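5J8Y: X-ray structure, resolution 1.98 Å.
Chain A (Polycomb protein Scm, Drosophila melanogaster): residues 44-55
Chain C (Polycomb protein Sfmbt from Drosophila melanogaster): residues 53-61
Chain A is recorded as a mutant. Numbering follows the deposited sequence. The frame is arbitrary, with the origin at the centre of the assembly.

Chain A 44-55: LLNSEMMMKYMG
Chain C (53-61) GMKVGPALK

The contact pairs a loop and helix of Scm with the start of a helix of Sfmbt. In chain A, L44(A) to N46(A) lead into a helix that begins at S47(A). In chain C, K55(C) is the N-cap of a helix that starts at V56(C) and runs on past K61(C). The helix axes approach to 11.5 Å, and their N-to-C directions differ by 142°, so they run roughly antiparallel. Two CA pairs set the register. L44(A) CA lies 6.5 Å from L60(C) CA. Y53(A) CA lies 6.8 Å from V56(C) CA.

Hydrogen bonds within each chain set the frame. N46(A) is extended (phi/psi -147/158) with chi1 p, which lets its OD1 accept from M49(A) N at 2.8 Å and cap the helix. Bonds from M50(A) N to N46(A) O (3.2 Å) and from Y53(A) N to M49(A) O (3.1 Å) follow. G55(A) leaves helical geometry with positive phi (76/16), which favours glycine. In chain C, L60(C) N donates to V56(C) O at 2.8 Å, placing these two side chains one turn apart. The CA-to-CB bonds of both point toward the chain A stretch.

No direct hydrogen bond crosses between the stretches. Apolar packing dominates. The contact buries 458 Å², both sides summed. V56(C), chi1 t, is short and branched and meets four chain A residues. Its CG2 lies 3.6 Å from M54(A) CG and 3.7 Å from Y53(A) CB. Its CG1 lies 3.9 Å from L45(A) CD2 and 4.2 Å from M49(A) CE.

L60(C), chi1 m and chi2 t, has the largest covered area, 95 Å², followed by V56(C) with 87 Å². Both are buried, and leucine and valine suit this because they leave no polar side-chain atom unsatisfied there. L60(C) CD1 is 3.6 Å from L44(A) O and 4.1 Å from L45(A) CD2, while its CD2 is 4.2 Å from M49(A) CG. L44(A) and L45(A) are also m,t. L44(A) CB sits 4.2 Å from L60(C) CB, and L44(A) CD1 reaches K61(C) CA at 4.1 Å. M49(A) is m,m,m; this folded, flexible chain touches both V56(C) and L60(C).

Methionine and tyrosine extend the packing. M54(C) has left-handed backbone angles (59/33) and an m,m,m side chain. Its CB points sideways, but its CE comes 3.9 Å from Y53(A) CE1, oblique to the ring. Y53(A) has chi1 m and chi2 -54°; its OH is hydrogen-bonded elsewhere in the structure. M54(A), m,t,p, is buried; its CA-to-CB bond points sideways, and its apolar chain packs on V56(C).

One water bridges the backbones. It donates to Y53(A) O at 2.5 Å and to M54(C) O at 3.2 Å, linking two carbonyls that cannot donate to each other.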

# COMPACT_ATOMS: atom_id res chain seq x y z
N LEU A 44 -0.16 6.07 -2.22
CA LEU A 44 0.30 4.99 -3.09
C LEU A 44 -0.86 4.30 -3.81
O LEU A 44 -0.64 3.47 -4.69
CB LEU A 44 1.09 3.95 -2.27
CG LEU A 44 2.48 4.38 -1.79
CD1 LEU A 44 3.06 3.33 -0.85
CD2 LEU A 44 3.42 4.63 -2.96
N LEU A 45 -2.09 4.64 -3.44
CA LEU A 45 -3.26 4.02 -4.04
C LEU A 45 -3.38 4.33 -5.53
O LEU A 45 -2.79 5.28 -6.04
CB LEU A 45 -4.54 4.47 -3.34
CG LEU A 45 -4.96 3.69 -2.09
CD1 LEU A 45 -5.98 4.48 -1.32
CD2 LEU A 45 -5.52 2.33 -2.48
N ASN A 46 -4.18 3.51 -6.20
CA ASN A 46 -4.62 3.69 -7.55
C ASN A 46 -6.01 3.12 -7.68
O ASN A 46 -6.40 2.33 -6.89
CB ASN A 46 -3.66 3.18 -8.59
CG ASN A 46 -3.40 1.69 -8.49
OD1 ASN A 46 -4.29 0.89 -8.41
ND2 ASN A 46 -2.17 1.35 -8.49
N SER A 47 -6.75 3.57 -8.66
CA SER A 47 -8.11 3.12 -8.89
C SER A 47 -8.21 1.64 -9.03
O SER A 47 -9.12 1.08 -8.58
CB SER A 47 -8.76 3.80 -10.07
OG SER A 47 -8.21 3.40 -11.23
N GLU A 48 -7.23 1.03 -9.65
CA GLU A 48 -7.19 -0.40 -9.80
C GLU A 48 -7.22 -1.14 -8.47
O GLU A 48 -8.05 -1.97 -8.30
CB GLU A 48 -5.98 -0.84 -10.59
CG GLU A 48 -6.01 -0.45 -12.05
CD GLU A 48 -5.96 1.03 -12.33
OE1 GLU A 48 -5.40 1.81 -11.59
OE2 GLU A 48 -6.53 1.40 -13.36
N MET A 49 -6.31 -0.83 -7.57
CA MET A 49 -6.23 -1.48 -6.26
C MET A 49 -7.49 -1.24 -5.44
O MET A 49 -7.92 -2.10 -4.68
CB MET A 49 -5.00 -0.97 -5.49
CG MET A 49 -3.67 -1.32 -6.13
SD MET A 49 -3.35 -3.10 -6.23
CE MET A 49 -3.04 -3.48 -4.50
N MET A 50 -8.09 -0.06 -5.61
CA MET A 50 -9.32 0.29 -4.91
C MET A 50 -10.48 -0.62 -5.31
O MET A 50 -11.16 -1.18 -4.45
CB MET A 50 -9.71 1.73 -5.21
CG MET A 50 -8.84 2.78 -4.56
SD MET A 50 -9.49 4.43 -4.87
CE MET A 50 -7.98 5.37 -5.05
N MET A 51 -10.71 -0.76 -6.61
CA MET A 51 -11.87 -1.48 -7.09
C MET A 51 -11.64 -2.99 -7.12
O MET A 51 -12.58 -3.76 -6.93
CB MET A 51 -12.27 -0.97 -8.48
CG MET A 51 -12.77 0.47 -8.46
SD MET A 51 -13.28 1.08 -10.08
CE MET A 51 -14.64 -0.02 -10.45
N LYS A 52 -10.40 -3.40 -7.35
CA LYS A 52 -10.10 -4.83 -7.40
C LYS A 52 -10.04 -5.44 -6.00
O LYS A 52 -10.65 -6.49 -5.76
CB LYS A 52 -8.77 -5.09 -8.12
CG LYS A 52 -8.66 -6.51 -8.64
CD LYS A 52 -7.30 -6.83 -9.24
CE LYS A 52 -7.43 -7.93 -10.28
NZ LYS A 52 -6.16 -8.69 -10.47
N TYR A 53 -9.30 -4.80 -5.11
CA TYR A 53 -8.94 -5.39 -3.83
C TYR A 53 -9.60 -4.78 -2.58
O TYR A 53 -9.64 -5.40 -1.54
CB TYR A 53 -7.43 -5.38 -3.72
CG TYR A 53 -6.80 -6.44 -4.60
CD1 TYR A 53 -7.18 -7.76 -4.49
CD2 TYR A 53 -5.85 -6.11 -5.54
CE1 TYR A 53 -6.64 -8.73 -5.28
CE2 TYR A 53 -5.30 -7.08 -6.36
CZ TYR A 53 -5.70 -8.39 -6.23
OH TYR A 53 -5.15 -9.36 -7.03
N MET A 54 -10.18 -3.60 -2.70
CA MET A 54 -10.90 -2.99 -1.58
C MET A 54 -12.41 -3.09 -1.81
O MET A 54 -13.19 -2.84 -0.89
CB MET A 54 -10.47 -1.54 -1.38
CG MET A 54 -8.99 -1.38 -1.08
SD MET A 54 -8.48 0.32 -0.73
CE MET A 54 -9.33 0.63 0.82
N GLY A 55 -12.81 -3.45 -3.02
CA GLY A 55 -14.20 -3.73 -3.32
C GLY A 55 -15.06 -2.49 -3.46
O GLY A 55 -16.29 -2.57 -3.43
N GLY C 53 -2.16 -10.94 3.77
CA GLY C 53 -3.51 -11.07 4.27
C GLY C 53 -4.53 -10.24 3.52
O GLY C 53 -5.50 -9.76 4.10
N MET C 54 -4.30 -10.08 2.22
CA MET C 54 -5.21 -9.35 1.36
C MET C 54 -5.41 -7.90 1.83
O MET C 54 -6.46 -7.34 1.69
CB MET C 54 -6.56 -10.06 1.26
CG MET C 54 -6.50 -11.46 0.65
SD MET C 54 -5.58 -11.61 -0.88
CE MET C 54 -6.70 -10.80 -2.00
N LYS C 55 -4.37 -7.32 2.40
CA LYS C 55 -4.40 -5.93 2.85
C LYS C 55 -3.68 -5.02 1.85
O LYS C 55 -2.50 -5.20 1.58
CB LYS C 55 -3.77 -5.80 4.23
CG LYS C 55 -4.57 -6.48 5.33
CD LYS C 55 -3.81 -6.47 6.65
CE LYS C 55 -4.76 -6.63 7.83
NZ LYS C 55 -4.07 -7.11 9.05
N VAL C 56 -4.42 -4.07 1.30
CA VAL C 56 -3.91 -3.18 0.26
C VAL C 56 -2.78 -2.26 0.74
O VAL C 56 -1.80 -2.09 0.05
CB VAL C 56 -5.05 -2.34 -0.36
CG1 VAL C 56 -4.53 -1.22 -1.25
CG2 VAL C 56 -5.96 -3.24 -1.14
N GLY C 57 -2.96 -1.65 1.90
CA GLY C 57 -1.99 -0.71 2.43
C GLY C 57 -0.59 -1.29 2.50
O GLY C 57 0.33 -0.77 1.87
N PRO C 58 -0.42 -2.37 3.28
CA PRO C 58 0.85 -3.09 3.36
C PRO C 58 1.34 -3.59 2.00
O PRO C 58 2.53 -3.50 1.71
CB PRO C 58 0.53 -4.27 4.29
CG PRO C 58 -0.62 -3.81 5.10
CD PRO C 58 -1.42 -2.89 4.22
N ALA C 59 0.42 -4.11 1.20
CA ALA C 59 0.75 -4.61 -0.13
C ALA C 59 1.39 -3.54 -1.00
O ALA C 59 2.39 -3.80 -1.68
CB ALA C 59 -0.50 -5.15 -0.81
N LEU C 60 0.83 -2.36 -0.98
CA LEU C 60 1.34 -1.27 -1.74
C LEU C 60 2.69 -0.79 -1.22
O LEU C 60 3.55 -0.44 -1.96
CB LEU C 60 0.36 -0.15 -1.81
CG LEU C 60 -0.66 -0.24 -2.93
CD1 LEU C 60 -1.77 0.72 -2.68
CD2 LEU C 60 -0.11 -0.10 -4.35
N LYS C 61 2.83 -0.79 0.07
CA LYS C 61 4.04 -0.37 0.71
C LYS C 61 5.19 -1.29 0.36
O LYS C 61 6.25 -0.85 0.07
CB LYS C 61 3.86 -0.25 2.19
CG LYS C 61 3.35 1.09 2.68
CD LYS C 61 2.92 0.98 4.13
CE LYS C 61 2.38 2.22 4.74
NZ LYS C 61 1.84 1.94 6.05
O HOH W 1 -8.23 -7.43 -0.93